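Local coordinates for protein peptide chain release factor RF2 (Thermus thermophilus, PDB 2IHR) that directs the termination of translation at the stop codons UGA and UAA, acting on the ribosome through a GGQ peptide-hydrolysis motif, at residues Val251-Leu254 and Pro255-Ile258; Trp132-Met135 and Leu136-Tyr140; Arg330-Pro333 and Glu334-Leu337; Val321-His324 and Arg325-Leu328; Tyr140-Phe143 and Ala144-Gln147. All coordinates share one frame; numbering follows the deposited sequence.

Overall arrangement
Four of the five contacts gather in one region of the chain, while interaction 1 stands apart, its centre 28 to 40 Å from the others. Along the chain the order is 2, 5, 1, 4, 3. Interactions 2 and 5 are successive parts of helix 127-145 and share Y140, with centres 11 Å apart. Interactions 4 and 3 occupy the last strands of the eight-stranded mixed sheet and the short helix that follows; their centres lie 13 Å apart. M139 and W132 of interaction 2 pack on V336 and L337 of interaction 3, so C-terminal residues close over the helix. Interaction 1 belongs to the separate three-stranded sheet of the GGQ-bearing part.

Interaction 1: residues Val251-Leu254 and Pro255-Ile258; sequences VVHL and PTGI
Hydrogen bonds from P255-I258 converge on H253, whose carbonyl oxygen is gripped by three donors. T256 N reaches H253 O at 2.7 Å, and G257 N does so at 2.7 Å from above the carbonyl plane. The hydroxyl T256 OG1 donates to H253 O at 2.9 Å, lying in the carbonyl plane on a lone pair. The same OG1 accepts from I258 N at 2.8 Å, which makes an ST turn; one hydroxyl thus ties both arms of the turn together. It can do this because it sits between the backbone N and the carbonyl carbon (chi1 69°), folded back over its own main chain. Across the open end, H253 N gives a bond of 2.8 Å to I258 O.

These bonds close a beta hairpin whose loop, L254-G257, joins strand 248-253 to strand 258-262. G257 ends the loop with a positive phi of 96°, where a side chain would collide with the preceding carbonyl oxygen. In this family the GGQ loop, with Q240, precedes strand 248-253, so the hairpin lies at the other end of that strand.

The nonpolar contacts centre on the H253 imidazole. P255 lies over one face, its CD 3.5 Å from the ring centroid and almost on the normal, a CH-pi contact, and the two side chains cross at about a right angle. P255 CB adds an approach of 3.4 Å to H253 CE1. T256 comes instead to the ring edge, with its CB in the imidazole plane. The I258 side chain packs on L279, L283 and L286 of helix 268-294.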
loop_
_atom_site.group_PDB
_atom_site.type_symbol
_atom_site.label_atom_id
_atom_site.label_comp_id
_atom_site.label_asym_id
_atom_site.label_seq_id
_atom_site.Cartn_x
_atom_site.Cartn_y
_atom_site.Cartn_z
ATOM N N VAL A 251 -23.071 -1.466 7.777
ATOM C CA VAL A 251 -23.706 -1.499 6.473
ATOM C C VAL A 251 -23.497 -2.853 5.819
ATOM O O VAL A 251 -22.393 -3.372 5.778
ATOM C CB VAL A 251 -23.139 -0.480 5.533
ATOM C CG1 VAL A 251 -23.895 -0.583 4.209
ATOM C CG2 VAL A 251 -23.255 0.894 6.126
ATOM N N VAL A 252 -24.565 -3.418 5.290
ATOM C CA VAL A 252 -24.483 -4.714 4.646
ATOM C C VAL A 252 -24.830 -4.496 3.196
ATOM O O VAL A 252 -25.643 -3.634 2.885
ATOM C CB VAL A 252 -25.498 -5.705 5.231
ATOM C CG1 VAL A 252 -25.237 -7.061 4.664
ATOM C CG2 VAL A 252 -25.436 -5.713 6.766
ATOM N N HIS A 253 -24.215 -5.258 2.301
ATOM C CA HIS A 253 -24.511 -5.098 0.890
ATOM C C HIS A 253 -25.082 -6.387 0.367
ATOM O O HIS A 253 -24.394 -7.210 -0.234
ATOM C CB HIS A 253 -23.281 -4.709 0.093
ATOM C CG HIS A 253 -23.559 -4.556 -1.362
ATOM N ND1 HIS A 253 -23.199 -5.510 -2.292
ATOM C CD2 HIS A 253 -24.227 -3.591 -2.042
ATOM C CE1 HIS A 253 -23.635 -5.138 -3.483
ATOM N NE2 HIS A 253 -24.263 -3.979 -3.359
ATOM N N LEU A 254 -26.373 -6.517 0.627
ATOM C CA LEU A 254 -27.217 -7.648 0.283
ATOM C C LEU A 254 -26.839 -8.452 -0.960
ATOM O O LEU A 254 -26.727 -9.679 -0.907
ATOM C CB LEU A 254 -28.654 -7.125 0.201
ATOM C CG LEU A 254 -29.016 -6.296 1.452
ATOM C CD1 LEU A 254 -30.286 -5.488 1.222
ATOM C CD2 LEU A 254 -29.158 -7.219 2.653
ATOM N N PRO A 255 -26.635 -7.779 -2.093
ATOM C CA PRO A 255 -26.268 -8.523 -3.306
ATOM C C PRO A 255 -25.029 -9.402 -3.115
ATOM O O PRO A 255 -24.916 -10.477 -3.712
ATOM C CB PRO A 255 -26.018 -7.418 -4.344
ATOM C CG PRO A 255 -26.881 -6.283 -3.879
ATOM C CD PRO A 255 -26.761 -6.335 -2.353
ATOM N N THR A 256 -24.106 -8.941 -2.273
ATOM C CA THR A 256 -22.844 -9.644 -2.028
ATOM C C THR A 256 -22.650 -10.227 -0.644
ATOM O O THR A 256 -21.994 -11.241 -0.492
ATOM C CB THR A 256 -21.678 -8.720 -2.204
ATOM O OG1 THR A 256 -21.702 -7.777 -1.125
ATOM C CG2 THR A 256 -21.752 -7.977 -3.550
ATOM N N GLY A 257 -23.189 -9.573 0.375
ATOM C CA GLY A 257 -22.996 -10.073 1.723
ATOM C C GLY A 257 -21.830 -9.312 2.320
ATOM O O GLY A 257 -21.509 -9.461 3.503
ATOM N N ILE A 258 -21.182 -8.505 1.479
ATOM C CA ILE A 258 -20.074 -7.686 1.933
ATOM C C ILE A 258 -20.632 -6.808 3.051
ATOM O O ILE A 258 -21.727 -6.274 2.935
ATOM C CB ILE A 258 -19.520 -6.797 0.779
ATOM C CG1 ILE A 258 -18.861 -7.692 -0.263
ATOM C CG2 ILE A 258 -18.503 -5.758 1.306
ATOM C CD1 ILE A 258 -18.125 -6.944 -1.347
#

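Interaction 2: residues Trp132-Met135 and Leu136-Tyr140; sequences WAEM and LLRMY
L136 sets its branched end over one face of the W132 indole, one helical turn earlier. Its CG stands over the six-membered ring, 4.0 Å from the centroid and only 6° off the normal, in a CH-pi contact. The two methyls divide the ring system between them: CD2 approaches W132 CZ2 at 3.9 Å, while CD1 lies near the pyrrole side, 4.0 Å from W132 CE2. With CG anti to the backbone N (chi1 -179°), W132 lays its ring along the helix flank so that the leucine meets a face. The indole is pinned from another direction as well, since NE1 gives its hydrogen to H187 O.

E134 and R138 form the second pair, spaced i to i+4 on a different flank. E134 is extended and R138 is bent at chi2 and chi3, which folds the guanidinium back over the glutamate chain. E134 CG sits above one face of the guanidinium, and the carboxylate is turned well out of its plane, at 67°. E134 OE2 reaches R138 NH1 at 2.8 Å, a salt bridge whose hydrogen bond is strongly bent and weak. Backbone bonds run beneath both pairs, among them L136 N to W132 O at 3.0 Å and R138 N to E134 O at 2.9 Å.

The turn belongs to helix 127-145, which lies on the mixed sheet. W132 and L136 face the strands through A206 of 201-213 and L189 and H187 of 185-190, with Y314 meeting the indole edge-to-face. L137 packs on A167 and I169 of strand 164-172.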
loop_
_atom_site.group_PDB
_atom_site.type_symbol
_atom_site.label_atom_id
_atom_site.label_comp_id
_atom_site.label_asym_id
_atom_site.label_seq_id
_atom_site.Cartn_x
_atom_site.Cartn_y
_atom_site.Cartn_z
ATOM N N TRP A 132 -0.816 -11.292 18.297
ATOM C CA TRP A 132 -0.018 -11.066 17.090
ATOM C C TRP A 132 -0.700 -10.073 16.136
ATOM O O TRP A 132 -0.056 -9.216 15.535
ATOM C CB TRP A 132 0.209 -12.414 16.398
ATOM C CG TRP A 132 1.038 -12.415 15.111
ATOM C CD1 TRP A 132 0.836 -13.223 14.024
ATOM C CD2 TRP A 132 2.190 -11.597 14.793
ATOM N NE1 TRP A 132 1.775 -12.954 13.058
ATOM C CE2 TRP A 132 2.616 -11.962 13.502
ATOM C CE3 TRP A 132 2.904 -10.593 15.478
ATOM C CZ2 TRP A 132 3.706 -11.368 12.878
ATOM C CZ3 TRP A 132 4.007 -9.998 14.850
ATOM C CH2 TRP A 132 4.384 -10.388 13.570
ATOM N N ALA A 133 -2.004 -10.208 15.969
ATOM C CA ALA A 133 -2.749 -9.316 15.109
ATOM C C ALA A 133 -2.659 -7.838 15.659
ATOM O O ALA A 133 -2.477 -6.846 14.909
ATOM C CB ALA A 133 -4.197 -9.813 15.042
ATOM N N GLU A 134 -2.775 -7.694 16.972
ATOM C CA GLU A 134 -2.680 -6.383 17.572
ATOM C C GLU A 134 -1.252 -5.839 17.349
ATOM O O GLU A 134 -1.037 -4.627 17.188
ATOM C CB GLU A 134 -2.997 -6.497 19.051
ATOM C CG GLU A 134 -3.106 -5.164 19.759
ATOM C CD GLU A 134 -3.496 -5.356 21.193
ATOM O OE1 GLU A 134 -4.271 -6.297 21.438
ATOM O OE2 GLU A 134 -3.045 -4.581 22.063
ATOM N N MET A 135 -0.285 -6.756 17.319
ATOM C CA MET A 135 1.095 -6.395 17.120
ATOM C C MET A 135 1.340 -5.819 15.755
ATOM O O MET A 135 2.035 -4.790 15.595
ATOM C CB MET A 135 1.999 -7.604 17.357
ATOM C CG MET A 135 2.044 -8.074 18.853
ATOM S SD MET A 135 3.482 -9.148 19.090
ATOM C CE MET A 135 2.683 -10.667 19.535
ATOM N N LEU A 136 0.782 -6.485 14.757
ATOM C CA LEU A 136 0.905 -6.023 13.395
ATOM C C LEU A 136 0.201 -4.647 13.298
ATOM O O LEU A 136 0.714 -3.749 12.620
ATOM C CB LEU A 136 0.258 -7.059 12.457
ATOM C CG LEU A 136 0.980 -8.410 12.234
ATOM C CD1 LEU A 136 -0.015 -9.479 11.729
ATOM C CD2 LEU A 136 2.125 -8.228 11.221
ATOM N N LEU A 137 -0.957 -4.495 13.971
ATOM C CA LEU A 137 -1.739 -3.241 13.978
ATOM C C LEU A 137 -0.888 -2.091 14.517
ATOM O O LEU A 137 -0.896 -0.997 13.987
ATOM C CB LEU A 137 -2.981 -3.352 14.889
ATOM C CG LEU A 137 -4.280 -2.505 14.636
ATOM C CD1 LEU A 137 -4.889 -2.099 15.965
ATOM C CD2 LEU A 137 -4.029 -1.298 13.794
ATOM N N ARG A 138 -0.182 -2.357 15.605
ATOM C CA ARG A 138 0.701 -1.392 16.226
ATOM C C ARG A 138 1.859 -1.117 15.225
ATOM O O ARG A 138 2.328 0.038 15.043
ATOM C CB ARG A 138 1.220 -2.018 17.507
ATOM C CG ARG A 138 1.444 -1.076 18.674
ATOM C CD ARG A 138 0.472 -1.410 19.791
ATOM N NE ARG A 138 0.693 -2.763 20.279
ATOM C CZ ARG A 138 0.010 -3.335 21.265
ATOM N NH1 ARG A 138 -0.962 -2.673 21.893
ATOM N NH2 ARG A 138 0.307 -4.578 21.616
ATOM N N MET A 139 2.316 -2.175 14.552
ATOM C CA MET A 139 3.390 -1.994 13.617
ATOM C C MET A 139 2.980 -1.049 12.525
ATOM O O MET A 139 3.671 -0.069 12.255
ATOM C CB MET A 139 3.803 -3.313 13.024
ATOM C CG MET A 139 4.933 -3.263 12.011
ATOM S SD MET A 139 5.387 -4.920 11.427
ATOM C CE MET A 139 4.199 -5.141 10.345
ATOM N N TYR A 140 1.859 -1.324 11.882
ATOM C CA TYR A 140 1.403 -0.450 10.801
ATOM C C TYR A 140 0.973 0.934 11.309
ATOM O O TYR A 140 1.062 1.926 10.606
ATOM C CB TYR A 140 0.254 -1.139 10.051
ATOM C CG TYR A 140 0.707 -2.362 9.302
ATOM C CD1 TYR A 140 1.705 -2.272 8.361
ATOM C CD2 TYR A 140 0.194 -3.625 9.591
ATOM C CE1 TYR A 140 2.209 -3.383 7.737
ATOM C CE2 TYR A 140 0.685 -4.764 8.945
ATOM C CZ TYR A 140 1.702 -4.634 8.030
ATOM O OH TYR A 140 2.280 -5.751 7.441
#

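Interaction 3: residues Arg330-Pro333 and Glu334-Leu337; sequences RHDP and ENVL
The guanidinium of R330 has V336 on one face and D332 at its edge. V336 CG2 lies above the plane, offset toward the rim, and touches R330 CZ at 3.6 Å; N335 CB comes to R330 NH2 at 3.5 Å on an oblique line. At the edge the carboxylate of D332 pairs with the arginine side-on: R330 NE binds D332 OD1 at 3.1 Å, in the guanidinium plane, while R330 NH2 forms a salt bridge to D332 OD2.

That carboxylate also serves the helix. N335 ND2 donates to D332 OD2 at 2.7 Å, nearly straight at 173° and within the amide plane, using the anti lone pair that points away from OD1. The two side chains cross at about a right angle, and the amide and carboxylate planes are turned 67° apart. D332 has its CG between its own backbone N and carbonyl carbon (chi1 49°), which brings the carboxylate back beside the main chain, within reach of R330 and the N335 amide.

The main chain is joined as well. D332 O takes N335 N at 2.8 Å and, weakly, V336 N, and P333 O accepts L337 N at 2.9 Å.

D340 and D343 also form salt bridges with R330, so three carboxylates surround this one charge and probably keep it firmly protonated. V336 and L337 pack on M139 of helix 127-145. Taken together, the contacts build the N-terminal start of helix 333-336, two residues after edge strand 329-330: D332 is the N-cap residue, its side chain making no capping bond, and P333 follows in the first turn, where a proline's missing N-H costs no helical bond.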
loop_
_atom_site.group_PDB
_atom_site.type_symbol
_atom_site.label_atom_id
_atom_site.label_comp_id
_atom_site.label_asym_id
_atom_site.label_seq_id
_atom_site.Cartn_x
_atom_site.Cartn_y
_atom_site.Cartn_z
ATOM N N ARG A 330 16.435 -9.200 8.270
ATOM C CA ARG A 330 16.777 -8.161 9.257
ATOM C C ARG A 330 16.967 -8.750 10.655
ATOM O O ARG A 330 16.164 -9.566 11.098
ATOM C CB ARG A 330 15.651 -7.104 9.325
ATOM C CG ARG A 330 15.649 -6.184 8.160
ATOM C CD ARG A 330 14.810 -4.986 8.378
ATOM N NE ARG A 330 15.142 -4.203 9.574
ATOM C CZ ARG A 330 14.537 -3.058 9.892
ATOM N NH1 ARG A 330 13.585 -2.541 9.117
ATOM N NH2 ARG A 330 14.850 -2.444 11.005
ATOM N N HIS A 331 17.995 -8.289 11.366
ATOM C CA HIS A 331 18.291 -8.796 12.703
ATOM C C HIS A 331 17.733 -8.024 13.880
ATOM O O HIS A 331 17.951 -8.398 15.036
ATOM C CB HIS A 331 19.790 -8.944 12.869
ATOM C CG HIS A 331 20.296 -10.284 12.441
ATOM N ND1 HIS A 331 20.884 -10.505 11.205
ATOM C CD2 HIS A 331 20.213 -11.497 13.050
ATOM C CE1 HIS A 331 21.144 -11.797 11.078
ATOM N NE2 HIS A 331 20.745 -12.419 12.181
ATOM N N ASP A 332 16.961 -6.989 13.579
ATOM C CA ASP A 332 16.366 -6.124 14.590
ATOM C C ASP A 332 14.844 -6.131 14.508
ATOM O O ASP A 332 14.197 -5.101 14.207
ATOM C CB ASP A 332 16.896 -4.706 14.360
ATOM C CG ASP A 332 16.768 -4.268 12.896
ATOM O OD1 ASP A 332 16.968 -5.111 11.955
ATOM O OD2 ASP A 332 16.487 -3.068 12.704
ATOM N N PRO A 333 14.238 -7.290 14.756
ATOM C CA PRO A 333 12.789 -7.354 14.694
ATOM C C PRO A 333 12.113 -6.327 15.580
ATOM O O PRO A 333 10.972 -5.909 15.326
ATOM C CB PRO A 333 12.496 -8.816 15.099
ATOM C CG PRO A 333 13.726 -9.187 15.912
ATOM C CD PRO A 333 14.809 -8.591 15.098
ATOM N N GLU A 334 12.791 -5.895 16.633
ATOM C CA GLU A 334 12.202 -4.885 17.528
ATOM C C GLU A 334 11.980 -3.555 16.774
ATOM O O GLU A 334 11.113 -2.786 17.125
ATOM C CB GLU A 334 13.110 -4.638 18.755
ATOM C CG GLU A 334 14.416 -3.881 18.391
ATOM C CD GLU A 334 15.617 -4.767 18.008
ATOM O OE1 GLU A 334 15.519 -6.036 17.995
ATOM O OE2 GLU A 334 16.692 -4.166 17.740
ATOM N N ASN A 335 12.761 -3.279 15.740
ATOM C CA ASN A 335 12.589 -2.034 15.000
ATOM C C ASN A 335 11.531 -2.163 13.940
ATOM O O ASN A 335 10.754 -1.232 13.703
ATOM C CB ASN A 335 13.882 -1.620 14.304
ATOM C CG ASN A 335 14.958 -1.267 15.262
ATOM O OD1 ASN A 335 14.711 -0.573 16.249
ATOM N ND2 ASN A 335 16.166 -1.714 14.979
ATOM N N VAL A 336 11.560 -3.311 13.254
ATOM C CA VAL A 336 10.601 -3.622 12.197
ATOM C C VAL A 336 9.262 -3.462 12.875
ATOM O O VAL A 336 8.337 -2.791 12.374
ATOM C CB VAL A 336 10.731 -5.136 11.731
ATOM C CG1 VAL A 336 9.457 -5.581 11.015
ATOM C CG2 VAL A 336 11.882 -5.319 10.815
ATOM N N LEU A 337 9.173 -4.101 14.038
ATOM C CA LEU A 337 7.927 -4.110 14.760
ATOM C C LEU A 337 7.465 -2.768 15.319
ATOM O O LEU A 337 6.334 -2.634 15.795
ATOM C CB LEU A 337 7.986 -5.193 15.845
ATOM C CG LEU A 337 7.632 -6.654 15.370
ATOM C CD1 LEU A 337 7.774 -7.614 16.490
ATOM C CD2 LEU A 337 6.222 -6.730 14.897
#

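Interaction 4: residues Val321-His324 and Arg325-Leu328; sequences VKDH and RTGL
D323 and L328 close the hairpin between strands 320-323 and 329-330. Around the loop H324-G327 the chain reverses, with the directions of the two segments 143° apart. D323 N donates to L328 O at 3.1 Å, and D323 O receives G327 N. G327 takes a phi of 94°, where any side chain would be jammed against the carbonyl oxygen before it.

The aspartate side chain organises the turn from within. D323 OD1 accepts R325 N at 3.0 Å, closing an Asx turn, and T326 N at 2.9 Å; both donors come on the anti side, from opposite faces of the carboxylate. The other oxygen is held by the R325 guanidinium, which meets it edge-on: R325 NH2 points at D323 OD2 at 3.0 Å, nearly straight, in the guanidinium plane and on the syn lone pair. A longer, weak bond of 3.4 Å runs from R325 NE to D323 OD1, so the charged groups face each other at two points. T326 adds a packing contact, its CG2 lying 3.6 Å from D323 CB. Without this carboxylate, an alanine here would probably leave the N-H groups of R325 and T326 short of their acceptor and the R325 guanidinium less firmly held. K322, bent at chi2, brings NZ to G327 O at 3.3 Å, from above the carbonyl plane.

Strand 320-323 runs antiparallel beside 312-315 in the mixed sheet, and helix 342-353 packs against the hairpin. R312 of strand 312-315 gives D323 OD2 a second salt bridge, and R325 makes a hydrogen bond to P182 O and a cation-pi contact with W351. D323 and L328 both lean on L344 of the helix.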
loop_
_atom_site.group_PDB
_atom_site.type_symbol
_atom_site.label_atom_id
_atom_site.label_comp_id
_atom_site.label_asym_id
_atom_site.label_seq_id
_atom_site.Cartn_x
_atom_site.Cartn_y
_atom_site.Cartn_z
ATOM N N VAL A 321 13.754 -11.214 11.367
ATOM C CA VAL A 321 12.519 -11.055 10.603
ATOM C C VAL A 321 12.985 -11.401 9.190
ATOM O O VAL A 321 14.002 -10.922 8.741
ATOM C CB VAL A 321 12.002 -9.637 10.661
ATOM C CG1 VAL A 321 11.098 -9.369 9.490
ATOM C CG2 VAL A 321 11.221 -9.477 11.985
ATOM N N LYS A 322 12.231 -12.249 8.509
ATOM C CA LYS A 322 12.629 -12.736 7.206
ATOM C C LYS A 322 11.537 -12.819 6.136
ATOM O O LYS A 322 10.591 -13.637 6.215
ATOM C CB LYS A 322 13.226 -14.119 7.438
ATOM C CG LYS A 322 13.392 -14.975 6.226
ATOM C CD LYS A 322 14.492 -14.512 5.393
ATOM C CE LYS A 322 14.713 -15.535 4.365
ATOM N NZ LYS A 322 16.095 -15.316 3.805
ATOM N N ASP A 323 11.712 -11.988 5.117
ATOM C CA ASP A 323 10.778 -11.950 4.019
ATOM C C ASP A 323 11.107 -13.050 3.027
ATOM O O ASP A 323 12.094 -12.992 2.305
ATOM C CB ASP A 323 10.814 -10.583 3.329
ATOM C CG ASP A 323 9.633 -10.372 2.411
ATOM O OD1 ASP A 323 9.613 -11.004 1.331
ATOM O OD2 ASP A 323 8.718 -9.596 2.771
ATOM N N HIS A 324 10.249 -14.050 2.983
ATOM C CA HIS A 324 10.421 -15.201 2.086
ATOM C C HIS A 324 10.265 -14.952 0.571
ATOM O O HIS A 324 10.631 -15.780 -0.233
ATOM C CB HIS A 324 9.445 -16.265 2.527
ATOM C CG HIS A 324 9.500 -16.549 3.997
ATOM N ND1 HIS A 324 10.525 -17.278 4.573
ATOM C CD2 HIS A 324 8.617 -16.292 4.985
ATOM C CE1 HIS A 324 10.252 -17.470 5.851
ATOM N NE2 HIS A 324 9.101 -16.891 6.134
ATOM N N ARG A 325 9.719 -13.813 0.181
ATOM C CA ARG A 325 9.565 -13.538 -1.219
ATOM C C ARG A 325 10.814 -12.816 -1.692
ATOM O O ARG A 325 11.525 -13.250 -2.601
ATOM C CB ARG A 325 8.368 -12.623 -1.436
ATOM C CG ARG A 325 7.013 -13.119 -0.963
ATOM C CD ARG A 325 6.012 -11.935 -0.985
ATOM N NE ARG A 325 6.464 -10.904 -0.060
ATOM C CZ ARG A 325 5.966 -9.687 0.041
ATOM N NH1 ARG A 325 4.955 -9.297 -0.735
ATOM N NH2 ARG A 325 6.506 -8.847 0.931
ATOM N N THR A 326 11.061 -11.685 -1.053
ATOM C CA THR A 326 12.169 -10.806 -1.340
ATOM C C THR A 326 13.486 -11.396 -0.860
ATOM O O THR A 326 14.554 -11.217 -1.459
ATOM C CB THR A 326 11.833 -9.497 -0.639
ATOM O OG1 THR A 326 11.929 -8.415 -1.568
ATOM C CG2 THR A 326 12.690 -9.284 0.576
ATOM N N GLY A 327 13.439 -12.133 0.234
ATOM C CA GLY A 327 14.675 -12.700 0.714
ATOM C C GLY A 327 15.381 -11.846 1.766
ATOM O O GLY A 327 16.291 -12.367 2.442
ATOM N N LEU A 328 14.930 -10.576 1.943
ATOM C CA LEU A 328 15.511 -9.600 2.881
ATOM C C LEU A 328 15.473 -10.098 4.298
ATOM O O LEU A 328 14.411 -10.427 4.817
ATOM C CB LEU A 328 14.715 -8.313 2.829
ATOM C CG LEU A 328 15.335 -6.919 3.021
ATOM C CD1 LEU A 328 14.212 -5.943 3.208
ATOM C CD2 LEU A 328 16.219 -6.838 4.182
#

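Interaction 5: residues Tyr140-Phe143 and Ala144-Gln147; sequences YTRF and AERQ
R142, E145 and R146 form a charged cluster on the last turn of helix 127-145, where the chain begins to leave the helix at R146. R142 NH1 lies 3.0 Å from E145 OE2, a salt bridge between residues three apart, with guanidinium and carboxylate planes inclined at 30°. R142 gets there by coiling: CG lies beside the backbone N (chi1 -74°), and further bends at chi2 and chi3 curl the guanidinium back over the helix, so that its CD also touches E145 OE2 at 3.4 Å.

One turn on, R142 NH2 and R146 NH2 approach to 3.0 Å. D338 binds both, one carboxylate oxygen to R142 NE and the other to R146 NH2, and probably offsets the like charges. A leucine in place of R142 would probably leave the E145 carboxylate without its mate here and cost D338 one of its two arginine partners.

R146 CG packs on the carbonyl it passes, 3.1 Å from R142 O. The backbone keeps its helical bonds to the end, E145 N to T141 O at 2.9 Å and R146 N to R142 O at 3.0 Å, the latter nearly straight. On another flank the F143 and Q147 side chains cross at a slant, though ring and amide planes are only 21° apart, with F143 CE1 3.9 Å from Q147 NE2.

The F143 side chain packs on M342 and I345 of helix 342-353 and on L180 of helix 176-180, and M342 meets Q147 too. Y140 packs on L118 and I120 of strand 115-122, joining the helix to the mixed sheet, and its OH hydrogen-bonds to E183 in the loop before strand 185-190.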
loop_
_atom_site.group_PDB
_atom_site.type_symbol
_atom_site.label_atom_id
_atom_site.label_comp_id
_atom_site.label_asym_id
_atom_site.label_seq_id
_atom_site.Cartn_x
_atom_site.Cartn_y
_atom_site.Cartn_z
ATOM N N TYR A 140 1.859 -1.324 11.882
ATOM C CA TYR A 140 1.403 -0.450 10.801
ATOM C C TYR A 140 0.973 0.934 11.309
ATOM O O TYR A 140 1.062 1.926 10.606
ATOM C CB TYR A 140 0.254 -1.139 10.051
ATOM C CG TYR A 140 0.707 -2.362 9.302
ATOM C CD1 TYR A 140 1.705 -2.272 8.361
ATOM C CD2 TYR A 140 0.194 -3.625 9.591
ATOM C CE1 TYR A 140 2.209 -3.383 7.737
ATOM C CE2 TYR A 140 0.685 -4.764 8.945
ATOM C CZ TYR A 140 1.702 -4.634 8.030
ATOM O OH TYR A 140 2.280 -5.751 7.441
ATOM N N THR A 141 0.510 1.008 12.544
ATOM C CA THR A 141 0.092 2.293 13.060
ATOM C C THR A 141 1.355 3.098 13.298
ATOM O O THR A 141 1.420 4.256 12.940
ATOM C CB THR A 141 -0.714 2.127 14.354
ATOM O OG1 THR A 141 -2.003 1.596 14.034
ATOM C CG2 THR A 141 -0.940 3.440 15.004
ATOM N N ARG A 142 2.373 2.474 13.887
ATOM C CA ARG A 142 3.636 3.183 14.102
ATOM C C ARG A 142 4.236 3.528 12.740
ATOM O O ARG A 142 4.889 4.566 12.585
ATOM C CB ARG A 142 4.672 2.339 14.896
ATOM C CG ARG A 142 4.422 2.162 16.382
ATOM C CD ARG A 142 4.755 3.469 17.162
ATOM N NE ARG A 142 6.183 3.753 17.171
ATOM C CZ ARG A 142 6.768 4.684 16.425
ATOM N NH1 ARG A 142 6.013 5.445 15.633
ATOM N NH2 ARG A 142 8.115 4.777 16.382
ATOM N N PHE A 143 4.032 2.655 11.757
ATOM C CA PHE A 143 4.586 2.901 10.428
ATOM C C PHE A 143 4.008 4.182 9.860
ATOM O O PHE A 143 4.728 5.032 9.339
ATOM C CB PHE A 143 4.258 1.769 9.468
ATOM C CG PHE A 143 4.538 2.111 8.039
ATOM C CD1 PHE A 143 5.854 2.272 7.589
ATOM C CD2 PHE A 143 3.499 2.352 7.157
ATOM C CE1 PHE A 143 6.132 2.684 6.277
ATOM C CE2 PHE A 143 3.755 2.768 5.829
ATOM C CZ PHE A 143 5.079 2.936 5.399
ATOM N N ALA A 144 2.696 4.306 9.957
ATOM C CA ALA A 144 2.007 5.484 9.457
ATOM C C ALA A 144 2.532 6.709 10.215
ATOM O O ALA A 144 2.926 7.709 9.632
ATOM C CB ALA A 144 0.504 5.315 9.675
ATOM N N GLU A 145 2.526 6.583 11.529
ATOM C CA GLU A 145 2.995 7.591 12.463
ATOM C C GLU A 145 4.272 8.240 11.923
ATOM O O GLU A 145 4.296 9.432 11.639
ATOM C CB GLU A 145 3.282 6.883 13.797
ATOM C CG GLU A 145 3.101 7.652 15.088
ATOM C CD GLU A 145 2.855 6.700 16.287
ATOM O OE1 GLU A 145 1.801 5.983 16.297
ATOM O OE2 GLU A 145 3.715 6.664 17.212
ATOM N N ARG A 146 5.322 7.437 11.770
ATOM C CA ARG A 146 6.610 7.915 11.301
ATOM C C ARG A 146 6.701 8.274 9.824
ATOM O O ARG A 146 7.771 8.599 9.299
ATOM C CB ARG A 146 7.721 6.910 11.681
ATOM C CG ARG A 146 7.540 5.461 11.203
ATOM C CD ARG A 146 8.788 4.590 11.490
ATOM N NE ARG A 146 8.892 4.102 12.877
ATOM C CZ ARG A 146 10.051 3.734 13.440
ATOM N NH1 ARG A 146 11.184 3.808 12.747
ATOM N NH2 ARG A 146 10.097 3.252 14.677
ATOM N N GLN A 147 5.576 8.274 9.144
ATOM C CA GLN A 147 5.632 8.597 7.735
ATOM C C GLN A 147 4.815 9.853 7.426
ATOM O O GLN A 147 4.803 10.356 6.306
ATOM C CB GLN A 147 5.127 7.392 6.942
ATOM C CG GLN A 147 5.862 7.171 5.660
ATOM C CD GLN A 147 7.233 6.621 5.899
ATOM O OE1 GLN A 147 8.069 6.536 4.984
ATOM N NE2 GLN A 147 7.481 6.222 7.143
#